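Local coordinates for cystathionine gamma-synthase (Xanthomonas oryzae pv. oryzae, PDB 6LD8) that joins cysteine to an activated homoserine ester to form cystathionine, using pyridoxal 5'-phosphate as cofactor, at the cysteine site. Coordinates in Å, arbitrary orientation; residue numbers count along the deposited sequence, not the author numbering. Chains: chain A/B, Cystathionine gamma-synthase.

The cysteine site. Residues chain A 112, 117, 336, 352; chain B 56-57, 59-60, 238. With CYS (cysteine), chain C.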
loop_
_atom_site.group_PDB
_atom_site.type_symbol
_atom_site.label_atom_id
_atom_site.label_comp_id
_atom_site.label_asym_id
_atom_site.label_seq_id
_atom_site.Cartn_x
_atom_site.Cartn_y
_atom_site.Cartn_z
ATOM N N TYR A 112 13.061 10.457 26.764
ATOM C CA TYR A 112 12.027 9.419 26.514
ATOM C C TYR A 112 12.487 8.136 27.227
ATOM O O TYR A 112 13.679 7.811 27.120
ATOM C CB TYR A 112 11.827 9.271 24.997
ATOM C CG TYR A 112 11.051 8.045 24.577
ATOM C CD1 TYR A 112 9.805 7.779 25.116
ATOM C CD2 TYR A 112 11.593 7.107 23.695
ATOM C CE1 TYR A 112 9.108 6.623 24.799
ATOM C CE2 TYR A 112 10.891 5.960 23.341
ATOM C CZ TYR A 112 9.652 5.709 23.906
ATOM O OH TYR A 112 8.931 4.584 23.618
ATOM N N ARG A 117 15.900 3.227 28.362
ATOM C CA ARG A 117 16.005 1.736 28.297
ATOM C C ARG A 117 17.171 1.329 27.379
ATOM O O ARG A 117 17.975 0.513 27.761
ATOM C CB ARG A 117 14.679 1.127 27.850
ATOM C CG ARG A 117 14.710 -0.376 27.562
ATOM C CD ARG A 117 13.325 -0.875 27.101
ATOM N NE ARG A 117 12.955 -0.178 25.864
ATOM C CZ ARG A 117 11.729 0.132 25.455
ATOM N NH1 ARG A 117 10.651 -0.213 26.145
ATOM N NH2 ARG A 117 11.603 0.814 24.332
ATOM N N GLU A 336 -0.495 5.703 23.590
ATOM C CA GLU A 336 0.907 6.123 23.473
ATOM C C GLU A 336 1.043 6.894 22.166
ATOM O O GLU A 336 0.058 6.926 21.382
ATOM C CB GLU A 336 1.791 4.882 23.632
ATOM C CG GLU A 336 1.967 4.491 25.102
ATOM C CD GLU A 336 2.397 3.066 25.405
ATOM O OE1 GLU A 336 2.517 2.727 26.601
ATOM O OE2 GLU A 336 2.578 2.291 24.447
ATOM N N THR A 352 4.235 5.551 28.683
ATOM C CA THR A 352 5.403 5.945 27.856
ATOM C C THR A 352 6.722 5.817 28.641
ATOM O O THR A 352 7.814 5.770 27.984
ATOM C CB THR A 352 5.220 7.393 27.388
ATOM O OG1 THR A 352 4.871 8.084 28.596
ATOM C CG2 THR A 352 4.181 7.508 26.291
ATOM N N ASP B 56 -0.114 -2.200 22.217
ATOM C CA ASP B 56 -0.050 -0.779 22.655
ATOM C C ASP B 56 0.698 0.043 21.594
ATOM O O ASP B 56 0.343 1.204 21.336
ATOM C CB ASP B 56 0.521 -0.657 24.073
ATOM C CG ASP B 56 1.969 -1.119 24.264
ATOM O OD1 ASP B 56 2.435 -1.986 23.511
ATOM O OD2 ASP B 56 2.629 -0.617 25.189
ATOM N N TYR B 57 1.728 -0.512 20.981
ATOM C CA TYR B 57 2.603 0.304 20.118
ATOM C C TYR B 57 3.365 -0.589 19.127
ATOM O O TYR B 57 4.009 -1.572 19.525
ATOM C CB TYR B 57 3.526 1.141 21.008
ATOM C CG TYR B 57 4.301 2.167 20.229
ATOM C CD1 TYR B 57 3.656 3.271 19.687
ATOM C CD2 TYR B 57 5.645 1.997 19.967
ATOM C CE1 TYR B 57 4.331 4.204 18.921
ATOM C CE2 TYR B 57 6.357 2.938 19.231
ATOM C CZ TYR B 57 5.690 4.046 18.713
ATOM O OH TYR B 57 6.367 4.993 18.021
ATOM N N ARG B 59 6.036 -0.621 17.301
ATOM C CA ARG B 59 7.484 -0.947 17.428
ATOM C C ARG B 59 7.652 -2.188 18.305
ATOM O O ARG B 59 8.472 -3.008 17.954
ATOM C CB ARG B 59 8.331 0.215 17.954
ATOM C CG ARG B 59 9.727 -0.219 18.392
ATOM C CD ARG B 59 10.774 0.883 18.511
ATOM N NE ARG B 59 10.250 2.093 19.139
ATOM C CZ ARG B 59 9.882 2.185 20.422
ATOM N NH1 ARG B 59 9.949 1.130 21.230
ATOM N NH2 ARG B 59 9.448 3.344 20.893
ATOM N N SER B 60 6.858 -2.327 19.349
ATOM C CA SER B 60 6.918 -3.431 20.337
ATOM C C SER B 60 6.208 -4.675 19.797
ATOM O O SER B 60 6.699 -5.796 20.025
ATOM C CB SER B 60 6.268 -3.006 21.651
ATOM O OG SER B 60 6.723 -1.696 22.003
ATOM N N ASN B 238 12.369 -4.595 20.119
ATOM C CA ASN B 238 11.657 -3.394 20.620
ATOM C C ASN B 238 12.652 -2.307 21.041
ATOM O O ASN B 238 12.449 -1.129 20.699
ATOM C CB ASN B 238 10.791 -3.710 21.820
ATOM C CG ASN B 238 10.019 -2.490 22.295
ATOM O OD1 ASN B 238 9.392 -1.819 21.474
ATOM N ND2 ASN B 238 10.046 -2.191 23.595
HETATM N N CYS C . 5.425 0.562 25.045
HETATM C CA CYS C . 6.277 1.183 23.982
HETATM C C CYS C . 7.746 0.881 24.305
HETATM O O CYS C . 8.683 1.395 23.728
HETATM C CB CYS C . 5.955 2.673 23.772
HETATM S SG CYS C . 6.602 3.859 24.989
HETATM O OXT CYS C . 8.043 0.063 25.168
#
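Free cysteine lies in a polar pocket between two subunits. The carboxylate end wall is two arginines. A:Arg117, bent at chi3 (61°), meets the carboxylate end-on and in plane, with nearly straight bonds. A:Arg117 NH1 bonds cysteine OXT at 2.8 Å. A:Arg117 NH2 bonds cysteine O at 3.0 Å. From the other subunit, B:Arg59 NH1 reaches the same cysteine O at 2.8 Å, so two guanidinium donors grip that oxygen. B:Asn238 crosses A:Arg117 at about a right angle, its ND2 over one guanidinium face. B:Asn238 OD1 accepts from B:Ser60 OG at 2.7 Å, and B:Ser60 forms a floor under the cysteine backbone.

The opposite wall is acidic. B:Asp56 OD2 takes the cysteine amino N at 3.0 Å from above its carboxylate plane. The A:Glu336 side chain crosses B:Asp56 obliquely; A:Glu336 OE2 lies 3.0 Å from B:Asp56 OD2 and bonds the amino N weakly. The B:Tyr57 ring turns a face towards cysteine CB, which sits above its CG–CD2 rim, 3.9 Å from B:Tyr57 CD2.

The thiol points towards chain A. Cysteine SG lies in the A:Tyr112 ring plane, 2.8 Å from A:Tyr112 OH, with A:Thr352 CA on another side. B:Arg59 NH2 meets that phenolic OH tip to tip and may favour its ionised form. The protein hides 192 of 220 Å² of the cysteine; the contacts do not show which edge stays open. The site holds the sulfur-donating substrate at the subunit boundary, though the structure alone does not show that this pose reacts.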